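Local atomic coordinates of beta-agarase D (Zobellia galactanivorans, PDB entry 4ASM), a protein that hydrolyses the beta-1,4-linkages of agarose at random internal positions with retention of anomeric configuration, this chain being its family GH16 catalytic domain. Residues K26-A31 with I356-P361; P116-G121 with V325-W330; K126-Y131 with E318-I323; E136-V141 with T220-V225. All coordinates share one frame; numbering follows the deposited sequence.

Contact 1 of 4, residues K26-A31 with I356-P361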
# COMPACT_ATOMS: atom_id res chain seq x y z
N LYS A 26 1.07 22.85 -0.27
CA LYS A 26 1.16 23.21 -1.68
C LYS A 26 0.91 22.00 -2.58
O LYS A 26 1.62 21.00 -2.48
CB LYS A 26 2.53 23.81 -1.99
CG LYS A 26 2.61 24.46 -3.36
CD LYS A 26 4.04 24.85 -3.66
CE LYS A 26 4.22 25.29 -5.12
NZ LYS A 26 5.67 25.53 -5.42
N LEU A 27 -0.09 22.12 -3.45
CA LEU A 27 -0.41 21.05 -4.39
C LEU A 27 0.74 20.80 -5.35
O LEU A 27 1.27 21.74 -5.96
CB LEU A 27 -1.68 21.38 -5.17
CG LEU A 27 -2.12 20.27 -6.14
CD1 LEU A 27 -2.63 19.02 -5.39
CD2 LEU A 27 -3.16 20.80 -7.12
N GLN A 28 1.13 19.53 -5.46
CA GLN A 28 2.12 19.09 -6.43
C GLN A 28 1.37 18.72 -7.70
O GLN A 28 0.78 17.65 -7.82
CB GLN A 28 2.93 17.92 -5.87
CG GLN A 28 3.57 18.23 -4.53
CD GLN A 28 4.53 19.42 -4.62
OE1 GLN A 28 5.54 19.36 -5.33
NE2 GLN A 28 4.22 20.51 -3.92
N THR A 29 1.33 19.68 -8.62
CA THR A 29 0.45 19.64 -9.77
C THR A 29 0.77 18.48 -10.73
O THR A 29 -0.13 17.77 -11.17
CB THR A 29 0.48 21.03 -10.46
OG1 THR A 29 -0.41 21.91 -9.74
CG2 THR A 29 0.07 20.97 -11.89
N ALA A 30 2.05 18.26 -11.02
CA ALA A 30 2.42 17.23 -11.99
C ALA A 30 2.12 15.83 -11.46
O ALA A 30 1.70 14.97 -12.22
CB ALA A 30 3.88 17.35 -12.38
N ALA A 31 2.33 15.62 -10.16
CA ALA A 31 2.07 14.31 -9.56
C ALA A 31 0.59 13.98 -9.41
O ALA A 31 0.19 12.81 -9.51
CB ALA A 31 2.74 14.20 -8.20
N ILE A 356 -6.09 11.05 -6.99
CA ILE A 356 -4.97 10.99 -6.08
C ILE A 356 -4.30 12.36 -6.07
O ILE A 356 -3.99 12.93 -7.14
CB ILE A 356 -3.99 9.83 -6.44
CG1 ILE A 356 -2.89 9.67 -5.39
CG2 ILE A 356 -3.45 9.98 -7.87
CD1 ILE A 356 -2.09 8.40 -5.57
N ARG A 357 -4.09 12.90 -4.88
CA ARG A 357 -3.51 14.22 -4.74
C ARG A 357 -2.25 14.15 -3.89
O ARG A 357 -2.14 13.32 -2.97
CB ARG A 357 -4.53 15.20 -4.12
CG ARG A 357 -4.95 14.91 -2.70
CD ARG A 357 -6.09 15.86 -2.31
NE ARG A 357 -6.62 15.59 -0.98
CZ ARG A 357 -7.37 16.45 -0.31
NH1 ARG A 357 -7.65 17.65 -0.82
NH2 ARG A 357 -7.86 16.10 0.87
N VAL A 358 -1.30 15.04 -4.19
CA VAL A 358 -0.00 15.05 -3.55
C VAL A 358 0.28 16.48 -3.14
O VAL A 358 0.17 17.39 -3.98
CB VAL A 358 1.08 14.56 -4.53
CG1 VAL A 358 2.45 14.62 -3.88
CG2 VAL A 358 0.77 13.14 -5.01
N TYR A 359 0.62 16.69 -1.87
CA TYR A 359 0.99 18.02 -1.36
C TYR A 359 2.33 17.98 -0.63
O TYR A 359 2.75 16.94 -0.11
CB TYR A 359 -0.04 18.53 -0.35
CG TYR A 359 -1.44 18.73 -0.88
CD1 TYR A 359 -1.85 19.95 -1.42
CD2 TYR A 359 -2.39 17.70 -0.78
CE1 TYR A 359 -3.17 20.12 -1.89
CE2 TYR A 359 -3.68 17.87 -1.22
CZ TYR A 359 -4.08 19.08 -1.78
OH TYR A 359 -5.38 19.21 -2.21
N LYS A 360 3.00 19.13 -0.60
CA LYS A 360 4.13 19.29 0.30
C LYS A 360 3.89 20.53 1.17
O LYS A 360 3.25 21.48 0.73
CB LYS A 360 5.44 19.41 -0.48
CG LYS A 360 5.77 18.20 -1.35
CD LYS A 360 7.04 18.41 -2.17
CE LYS A 360 8.29 18.30 -1.32
NZ LYS A 360 8.50 16.87 -0.84
N PRO A 361 4.40 20.51 2.43
CA PRO A 361 4.21 21.63 3.34
C PRO A 361 5.21 22.74 3.03
O PRO A 361 6.41 22.46 2.86
CB PRO A 361 4.50 21.01 4.71
CG PRO A 361 5.45 19.94 4.46
CD PRO A 361 5.19 19.43 3.03
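Lys26 and Leu27 pair antiparallel with Lys360 and Tyr359, adding the short N-terminal strand 24-27 to the last strand, 350-362, of the GH16 jelly-roll sandwich. Backbone bonds set the register. Lys26 N donates a hydrogen bond to Lys360 O at 2.8 Å, and Lys360 N donates one back to Lys26 O at 3.0 Å. Two residues on, Gln28 N reaches Val358 O at 2.8 Å, just where the chain turns away from the strand toward Ala31.

Apolar packing follows on two sides. On the side of Leu27 and Tyr359, methyl CD1 of Leu27 sits over one face of the phenol ring as a CH-pi contact, 4.1 Å from the centroid and offset toward the rim. Trp10 and Ile15 also touch the Tyr359 side chain. Beyond the turn, Ala31 CB comes back onto Val358 CG2 at 3.9 Å, while Gln28 CG packs on the other methyl, CG1, at 3.8 Å.

The polar part belongs to Gln28. A bend at its second torsion (chi2 -61°) folds CD back toward the strand, and the amide then lies across the methylenes of Lys360, with CD 3.7 Å from Lys360 CD; the ammonium of that lysine goes on to Pro132 O. Gln28 NE2 donates to Lys26 O at 3.0 Å. An alanine in place of Gln28 would probably leave the Lys360 methylenes and Val358 CG1 with less cover, and Lys26 O with one donor fewer. Gln28 NE2 meets that oxygen from above the carbonyl plane, 54° out of it, on the opposite face from Lys360 N.

Contact 2 of 4, residues P116-G121 with V325-W330. With IMD (imidazole), chain C.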
# COMPACT_ATOMS: atom_id res chain seq x y z
N PRO A 116 -3.93 -20.79 -10.34
CA PRO A 116 -4.38 -20.03 -11.51
C PRO A 116 -3.74 -18.66 -11.58
O PRO A 116 -3.61 -17.96 -10.57
CB PRO A 116 -5.89 -19.88 -11.28
CG PRO A 116 -6.27 -21.09 -10.46
CD PRO A 116 -5.07 -21.27 -9.54
N GLU A 117 -3.30 -18.27 -12.77
CA GLU A 117 -2.66 -16.97 -12.95
C GLU A 117 -3.68 -15.85 -12.93
O GLU A 117 -4.73 -15.93 -13.56
CB GLU A 117 -1.87 -16.92 -14.26
CG GLU A 117 -1.20 -15.57 -14.49
CD GLU A 117 -0.20 -15.58 -15.60
OE1 GLU A 117 0.83 -16.29 -15.49
OE2 GLU A 117 -0.43 -14.86 -16.60
N THR A 118 -3.37 -14.79 -12.20
CA THR A 118 -4.25 -13.63 -12.13
C THR A 118 -3.60 -12.47 -12.86
O THR A 118 -2.57 -11.94 -12.43
CB THR A 118 -4.54 -13.23 -10.69
OG1 THR A 118 -5.17 -14.34 -10.03
CG2 THR A 118 -5.50 -12.04 -10.68
N ARG A 119 -4.21 -12.09 -13.98
CA ARG A 119 -3.73 -10.95 -14.75
C ARG A 119 -4.24 -9.70 -14.05
O ARG A 119 -5.38 -9.67 -13.61
CB ARG A 119 -4.27 -11.02 -16.18
CG ARG A 119 -3.99 -12.37 -16.87
CD ARG A 119 -4.30 -12.32 -18.38
NE ARG A 119 -5.65 -11.83 -18.66
CZ ARG A 119 -6.11 -11.59 -19.89
NH1 ARG A 119 -5.34 -11.82 -20.95
NH2 ARG A 119 -7.35 -11.12 -20.04
N ALA A 120 -3.40 -8.67 -13.96
CA ALA A 120 -3.79 -7.46 -13.21
C ALA A 120 -3.03 -6.23 -13.68
O ALA A 120 -1.91 -6.33 -14.13
CB ALA A 120 -3.51 -7.69 -11.72
N GLY A 121 -3.61 -5.06 -13.49
CA GLY A 121 -2.91 -3.85 -13.90
C GLY A 121 -1.95 -3.32 -12.83
O GLY A 121 -2.10 -3.61 -11.64
N VAL A 325 -3.18 -3.95 -8.55
CA VAL A 325 -3.90 -5.04 -7.94
C VAL A 325 -2.92 -6.22 -7.88
O VAL A 325 -2.12 -6.40 -8.80
CB VAL A 325 -5.16 -5.38 -8.77
CG1 VAL A 325 -5.72 -6.79 -8.45
CG2 VAL A 325 -6.21 -4.26 -8.55
N GLU A 326 -2.98 -7.02 -6.81
CA GLU A 326 -2.08 -8.17 -6.64
C GLU A 326 -2.80 -9.38 -6.10
O GLU A 326 -3.65 -9.27 -5.22
CB GLU A 326 -0.93 -7.85 -5.68
CG GLU A 326 0.03 -6.81 -6.24
CD GLU A 326 1.11 -6.42 -5.24
OE1 GLU A 326 1.22 -7.06 -4.16
OE2 GLU A 326 1.87 -5.48 -5.55
N ASP A 327 -2.42 -10.54 -6.63
CA ASP A 327 -2.73 -11.85 -6.06
C ASP A 327 -1.45 -12.31 -5.35
O ASP A 327 -0.54 -12.85 -5.96
CB ASP A 327 -3.11 -12.80 -7.20
CG ASP A 327 -3.79 -14.07 -6.72
OD1 ASP A 327 -3.67 -14.39 -5.52
OD2 ASP A 327 -4.42 -14.76 -7.55
N GLN A 328 -1.37 -12.05 -4.05
CA GLN A 328 -0.12 -12.30 -3.30
C GLN A 328 0.05 -13.77 -2.95
O GLN A 328 -0.93 -14.52 -2.83
CB GLN A 328 -0.05 -11.40 -2.06
CG GLN A 328 -0.08 -9.92 -2.48
CD GLN A 328 -0.08 -8.94 -1.32
OE1 GLN A 328 0.11 -7.72 -1.51
NE2 GLN A 328 -0.31 -9.44 -0.14
N SER A 329 1.30 -14.20 -2.78
CA SER A 329 1.59 -15.61 -2.54
C SER A 329 0.82 -16.20 -1.38
O SER A 329 0.27 -17.29 -1.50
CB SER A 329 3.09 -15.83 -2.33
OG SER A 329 3.82 -15.37 -3.45
N TRP A 330 0.80 -15.49 -0.24
CA TRP A 330 0.14 -16.04 0.96
C TRP A 330 -1.37 -16.25 0.75
O TRP A 330 -1.94 -17.28 1.17
CB TRP A 330 0.45 -15.17 2.21
CG TRP A 330 -0.24 -13.81 2.20
CD1 TRP A 330 -0.00 -12.78 1.36
CD2 TRP A 330 -1.29 -13.39 3.08
NE1 TRP A 330 -0.82 -11.71 1.66
CE2 TRP A 330 -1.63 -12.07 2.71
CE3 TRP A 330 -1.97 -14.01 4.14
CZ2 TRP A 330 -2.63 -11.34 3.37
CZ3 TRP A 330 -2.96 -13.29 4.79
CH2 TRP A 330 -3.29 -11.97 4.40
N1 IMD C . 3.32 -3.45 -1.40
C2 IMD C . 3.38 -3.92 -2.66
N3 IMD C . 2.20 -4.49 -2.97
C4 IMD C . 1.37 -4.38 -1.90
C5 IMD C . 2.09 -3.72 -0.91
O HOH W 1 -4.84 -17.37 -8.10
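Val325, Asp327 and Thr118 carry this contact, where strands 112-125 and 320-326 of the GH16 beta-sandwich run antiparallel and begin to part. Val325 lies where they are still joined: its N-H points at Gly121 O, 3.3 Å away, in a long but fairly straight bond (161° at the hydrogen). Its CG1, anti to the backbone N, rests on Ala120 CB at 4.0 Å, and its carbonyl O is taken by the indole N-H of Trp79. Further on, backbone bonds of Thr118 and Ala120 go to strand 77-79 and the residue before it, and where the two chains diverge, side chains make the link.

There Thr118 and Asp327 cross at about a right angle. The hydroxyl OG1 donates to Asp327 OD2 over 2.6 Å, using the anti lone pair of that oxygen, the one away from OD1. The same hydroxyl is hydrogen-bonded to Arg97 NE, and Asp327 OD1 is held by Ser337 OG. A carboxylate so well supplied with partners, and with Arg97 as a long, weak ion pair, probably stays charged although buried.

Between these residues Glu326 turns the other way, into the substrate cleft, in keeping with its proposed role in substrate binding. An imidazole, probably from the crystallisation liquor, gives N3-H to Glu326 OE2 at 2.8 Å and is also bonded to Glu160, the likely nucleophile. At the far end of the contact a water donates to both segments, 2.7 Å from Asp327 OD2 and 2.8 Å from Pro116 O.

Contact 3 of 4, residues K126-Y131 with E318-I323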
# COMPACT_ATOMS: atom_id res chain seq x y z
N LYS A 126 4.90 9.37 -12.95
CA LYS A 126 6.17 9.87 -13.51
C LYS A 126 6.88 10.88 -12.60
O LYS A 126 8.01 11.27 -12.88
CB LYS A 126 5.92 10.49 -14.88
CG LYS A 126 5.38 9.47 -15.85
CD LYS A 126 6.43 8.98 -16.79
CE LYS A 126 6.38 9.74 -18.07
NZ LYS A 126 7.48 9.26 -18.94
N THR A 127 6.20 11.30 -11.54
CA THR A 127 6.74 12.26 -10.59
C THR A 127 6.95 11.57 -9.26
O THR A 127 5.97 11.10 -8.65
CB THR A 127 5.80 13.47 -10.42
OG1 THR A 127 5.55 14.04 -11.71
CG2 THR A 127 6.45 14.52 -9.49
N ARG A 128 8.20 11.52 -8.81
CA ARG A 128 8.55 10.87 -7.54
C ARG A 128 8.22 11.75 -6.35
O ARG A 128 8.05 12.96 -6.47
CB ARG A 128 10.02 10.45 -7.55
CG ARG A 128 10.27 9.33 -8.56
CD ARG A 128 11.72 8.91 -8.60
NE ARG A 128 11.92 7.82 -9.55
CZ ARG A 128 13.02 7.67 -10.29
NH1 ARG A 128 14.02 8.54 -10.15
NH2 ARG A 128 13.14 6.65 -11.13
N VAL A 129 8.12 11.12 -5.18
CA VAL A 129 7.84 11.84 -3.95
C VAL A 129 8.89 11.56 -2.89
O VAL A 129 9.53 10.49 -2.88
CB VAL A 129 6.42 11.50 -3.41
CG1 VAL A 129 5.34 11.79 -4.47
CG2 VAL A 129 6.31 10.05 -2.94
N LYS A 130 9.07 12.52 -1.98
CA LYS A 130 10.00 12.35 -0.86
C LYS A 130 9.51 13.22 0.30
O LYS A 130 8.91 14.28 0.08
CB LYS A 130 11.43 12.75 -1.26
CG LYS A 130 12.50 12.22 -0.27
CD LYS A 130 13.92 12.57 -0.73
CE LYS A 130 14.95 11.99 0.22
NZ LYS A 130 16.32 12.15 -0.35
N TYR A 131 9.77 12.79 1.53
CA TYR A 131 9.39 13.59 2.68
C TYR A 131 9.97 15.01 2.53
O TYR A 131 11.06 15.19 1.96
CB TYR A 131 9.86 12.94 4.00
CG TYR A 131 11.36 13.00 4.17
CD1 TYR A 131 11.96 14.11 4.78
CD2 TYR A 131 12.17 11.96 3.71
CE1 TYR A 131 13.33 14.19 4.90
CE2 TYR A 131 13.57 12.03 3.85
CZ TYR A 131 14.13 13.16 4.45
OH TYR A 131 15.50 13.24 4.59
N GLU A 318 13.82 9.00 -2.30
CA GLU A 318 12.62 9.31 -3.07
C GLU A 318 11.97 8.02 -3.60
O GLU A 318 12.64 7.00 -3.84
CB GLU A 318 12.88 10.29 -4.23
CG GLU A 318 13.74 9.71 -5.34
CD GLU A 318 13.93 10.64 -6.53
OE1 GLU A 318 13.33 11.73 -6.54
OE2 GLU A 318 14.67 10.22 -7.45
N MET A 319 10.66 8.10 -3.79
CA MET A 319 9.86 6.93 -4.13
C MET A 319 8.92 7.15 -5.31
O MET A 319 8.44 8.26 -5.53
CB MET A 319 9.05 6.49 -2.90
CG MET A 319 9.94 6.07 -1.74
SD MET A 319 8.95 5.40 -0.40
CE MET A 319 10.26 5.24 0.83
N ASP A 320 8.70 6.09 -6.09
CA ASP A 320 7.67 6.06 -7.11
C ASP A 320 6.31 5.78 -6.51
O ASP A 320 6.18 4.90 -5.65
CB ASP A 320 7.96 4.95 -8.12
CG ASP A 320 9.29 5.14 -8.84
OD1 ASP A 320 9.53 6.26 -9.34
OD2 ASP A 320 10.08 4.18 -8.90
N ILE A 321 5.29 6.49 -6.99
CA ILE A 321 3.90 6.17 -6.64
C ILE A 321 3.42 5.06 -7.57
O ILE A 321 3.49 5.21 -8.80
CB ILE A 321 2.94 7.37 -6.80
CG1 ILE A 321 3.40 8.56 -5.97
CG2 ILE A 321 1.51 6.96 -6.41
CD1 ILE A 321 2.75 9.88 -6.40
N ILE A 322 2.95 3.97 -6.97
CA ILE A 322 2.46 2.81 -7.71
C ILE A 322 1.03 2.51 -7.28
O ILE A 322 0.69 2.55 -6.09
CB ILE A 322 3.35 1.57 -7.46
CG1 ILE A 322 4.81 1.88 -7.92
CG2 ILE A 322 2.78 0.35 -8.16
CD1 ILE A 322 5.83 0.83 -7.57
N ILE A 323 0.17 2.24 -8.25
CA ILE A 323 -1.18 1.76 -7.95
C ILE A 323 -1.33 0.46 -8.68
O ILE A 323 -0.99 0.36 -9.86
CB ILE A 323 -2.27 2.77 -8.37
CG1 ILE A 323 -2.05 4.10 -7.66
CG2 ILE A 323 -3.66 2.18 -8.06
CD1 ILE A 323 -3.00 5.20 -8.10
O HOH W 2 6.15 8.40 -8.87
O HOH W 3 11.36 4.32 -11.25
O HOH W 4 16.20 10.64 -2.75
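A single antiparallel bridge between Val129 and Met319, flanked by a salt-bridge network, fastens the loop that follows strand 112-125 to the start of strand 320-326 in the beta-sandwich. Val129 N donates to Met319 O at 2.9 Å and Met319 N to Val129 O at 2.8 Å. Before the bridge a water takes over, donating to Thr127 O and accepting from Ile321 N.

Beside the bridge Val129 CG1 meets Ile321 CD1 at 3.8 Å, the side chains crossing at about a right angle. Both also pack on Val358, so this apolar pair ties the loop to strand 350-362.

Arg128 supplies the charge. Its chain, extended from CG to NE, runs alongside Asp320, and NE meets Asp320 OD1 on the syn side at 2.9 Å, within the guanidinium plane. NH1 turns to Glu318 OE2 at 3.2 Å, but more loosely: it comes from above that carboxylate, 48° out of its plane. A third N-H donor, NH2, reaches a water that in turn donates to Asp320 OD2, the oxygen also hydrogen-bonded to His61.

With one guanidinium shared by two acids, the positive charge probably offsets the repulsion between Glu318 and Asp320, while the Asp320 bond, straighter and in the plane of the guanidinium, is likely to fix the rotation of the arginine more firmly than the tilted Glu318 one.

Contact 4 of 4, residues E136-V141 with T220-V225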
# COMPACT_ATOMS: atom_id res chain seq x y z
N GLU A 136 -2.74 11.30 -0.91
CA GLU A 136 -4.06 10.79 -0.55
C GLU A 136 -4.88 10.46 -1.79
O GLU A 136 -4.85 11.21 -2.77
CB GLU A 136 -4.82 11.83 0.31
CG GLU A 136 -6.17 11.36 0.84
CD GLU A 136 -6.99 12.46 1.46
OE1 GLU A 136 -6.93 13.60 0.95
OE2 GLU A 136 -7.70 12.20 2.45
N ALA A 137 -5.63 9.35 -1.74
CA ALA A 137 -6.49 8.94 -2.84
C ALA A 137 -7.92 8.71 -2.40
O ALA A 137 -8.16 8.31 -1.26
CB ALA A 137 -5.95 7.68 -3.51
N ARG A 138 -8.85 8.95 -3.32
CA ARG A 138 -10.23 8.53 -3.12
C ARG A 138 -10.42 7.32 -4.01
O ARG A 138 -10.25 7.39 -5.22
CB ARG A 138 -11.23 9.64 -3.46
CG ARG A 138 -12.67 9.24 -3.20
CD ARG A 138 -13.60 10.46 -3.30
NE ARG A 138 -14.96 10.08 -2.90
CZ ARG A 138 -15.92 9.69 -3.74
NH1 ARG A 138 -15.69 9.62 -5.05
NH2 ARG A 138 -17.11 9.34 -3.26
N VAL A 139 -10.79 6.20 -3.39
CA VAL A 139 -10.73 4.90 -4.05
C VAL A 139 -11.88 3.99 -3.64
O VAL A 139 -12.22 3.95 -2.46
CB VAL A 139 -9.36 4.22 -3.75
CG1 VAL A 139 -9.07 4.15 -2.24
CG2 VAL A 139 -9.28 2.84 -4.42
N LYS A 140 -12.49 3.31 -4.61
CA LYS A 140 -13.43 2.25 -4.32
C LYS A 140 -12.64 0.96 -4.23
O LYS A 140 -12.20 0.41 -5.26
CB LYS A 140 -14.49 2.14 -5.40
CG LYS A 140 -15.59 1.13 -5.07
CD LYS A 140 -16.63 1.07 -6.16
CE LYS A 140 -17.79 0.18 -5.77
NZ LYS A 140 -18.80 0.11 -6.88
N VAL A 141 -12.46 0.48 -3.00
CA VAL A 141 -11.73 -0.77 -2.76
C VAL A 141 -12.42 -1.90 -3.53
O VAL A 141 -13.65 -2.00 -3.52
CB VAL A 141 -11.71 -1.07 -1.25
CG1 VAL A 141 -11.01 -2.40 -0.95
CG2 VAL A 141 -11.05 0.10 -0.48
N THR A 220 -16.18 3.19 -1.09
CA THR A 220 -15.23 4.22 -1.49
C THR A 220 -14.80 5.05 -0.30
O THR A 220 -15.62 5.58 0.48
CB THR A 220 -15.48 4.97 -2.85
OG1 THR A 220 -15.32 6.40 -2.77
CG2 THR A 220 -16.64 4.46 -3.61
N ILE A 221 -13.49 5.10 -0.14
CA ILE A 221 -12.85 5.72 1.00
C ILE A 221 -11.84 6.74 0.50
O ILE A 221 -11.41 6.70 -0.67
CB ILE A 221 -12.14 4.67 1.90
CG1 ILE A 221 -11.00 3.96 1.17
CG2 ILE A 221 -13.14 3.62 2.43
CD1 ILE A 221 -10.14 3.09 2.14
N ARG A 222 -11.44 7.66 1.38
CA ARG A 222 -10.23 8.45 1.17
C ARG A 222 -9.17 7.87 2.07
O ARG A 222 -9.41 7.62 3.26
CB ARG A 222 -10.45 9.91 1.55
CG ARG A 222 -11.34 10.65 0.60
CD ARG A 222 -11.21 12.12 0.91
NE ARG A 222 -11.90 12.53 2.13
CZ ARG A 222 -11.36 13.22 3.15
NH1 ARG A 222 -10.07 13.56 3.19
NH2 ARG A 222 -12.14 13.57 4.15
N ILE A 223 -7.99 7.61 1.53
CA ILE A 223 -6.90 7.06 2.35
C ILE A 223 -5.60 7.73 1.93
O ILE A 223 -5.33 7.91 0.74
CB ILE A 223 -6.85 5.51 2.27
CG1 ILE A 223 -5.77 4.93 3.19
CG2 ILE A 223 -6.70 5.03 0.83
CD1 ILE A 223 -5.99 3.43 3.46
N GLY A 224 -4.79 8.08 2.92
CA GLY A 224 -3.55 8.81 2.62
C GLY A 224 -2.49 8.60 3.67
O GLY A 224 -2.79 8.15 4.77
N VAL A 225 -1.26 8.90 3.29
CA VAL A 225 -0.14 8.90 4.21
C VAL A 225 0.56 10.25 4.19
O VAL A 225 0.81 10.81 3.11
CB VAL A 225 0.87 7.75 3.92
CG1 VAL A 225 1.97 7.71 4.96
CG2 VAL A 225 0.17 6.46 3.97
O HOH W 5 -8.19 10.41 4.48
O HOH W 6 -17.16 8.24 -0.26
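Strands 136-140 and 220-225 run antiparallel, their axes 4.5 Å apart at closest approach and their directions 155° apart, with paired backbone bonds at Ala137-Ile223 and Val139-Ile221. Val139 N to Ile221 O, at 2.8 Å, is marginally the shortest of the four.

The two faces differ in kind. On one, Val139 CG1 touches Ile221 CG1 at 3.9 Å and Ile223 CG2 at 4.0 Å; with Ala137 they face the sandwich core, where Met164 packs on Val139 and Ile223, and Ile150 on Ala137. The other face is polar. Thr220 OG1 sits over the centre of the Arg138 guanidinium, 3.4 Å above its plane, and Arg138 NH1 forms a salt bridge with Asp354, a calcium ligand. Further along, Arg222 NH1 forms a salt bridge with Glu136 OE2, on its syn side at 2.8 Å, with a bent N-H (130°) and the two planes 76° apart.

Glu136 OE1 forms a second salt bridge, with Arg357 NH2, so one carboxylate serves two arginines. An alanine in place of Glu136 would probably leave Arg222 and Arg357 facing each other without the negative charge between them. A water donating to OE2 adds to the grip, and the glutamate is therefore likely to remain ionised despite its burial.

Overall arrangement
From the N terminus, strand 24-27 enters contact 1 first, and its partner 350-362 is the last strand, so this contact closes a loop around nearly the whole domain. The others nest within it in turn: contact 2 encloses contact 3, and contact 3 encloses contact 4; none cross. Strand 320-326 serves contacts 2 and 3, pairing with 112-125 and then with the loop leading to 133-140. That strand continues into contact 4 and lies beside 350-362, where contacts 1 and 4 touch. Contact 3 also touches contact 1, through Ile321 on Ile356 and through its loop. Contact 2 stands apart, its centre about 30 Å from that of contact 1, at the substrate cleft.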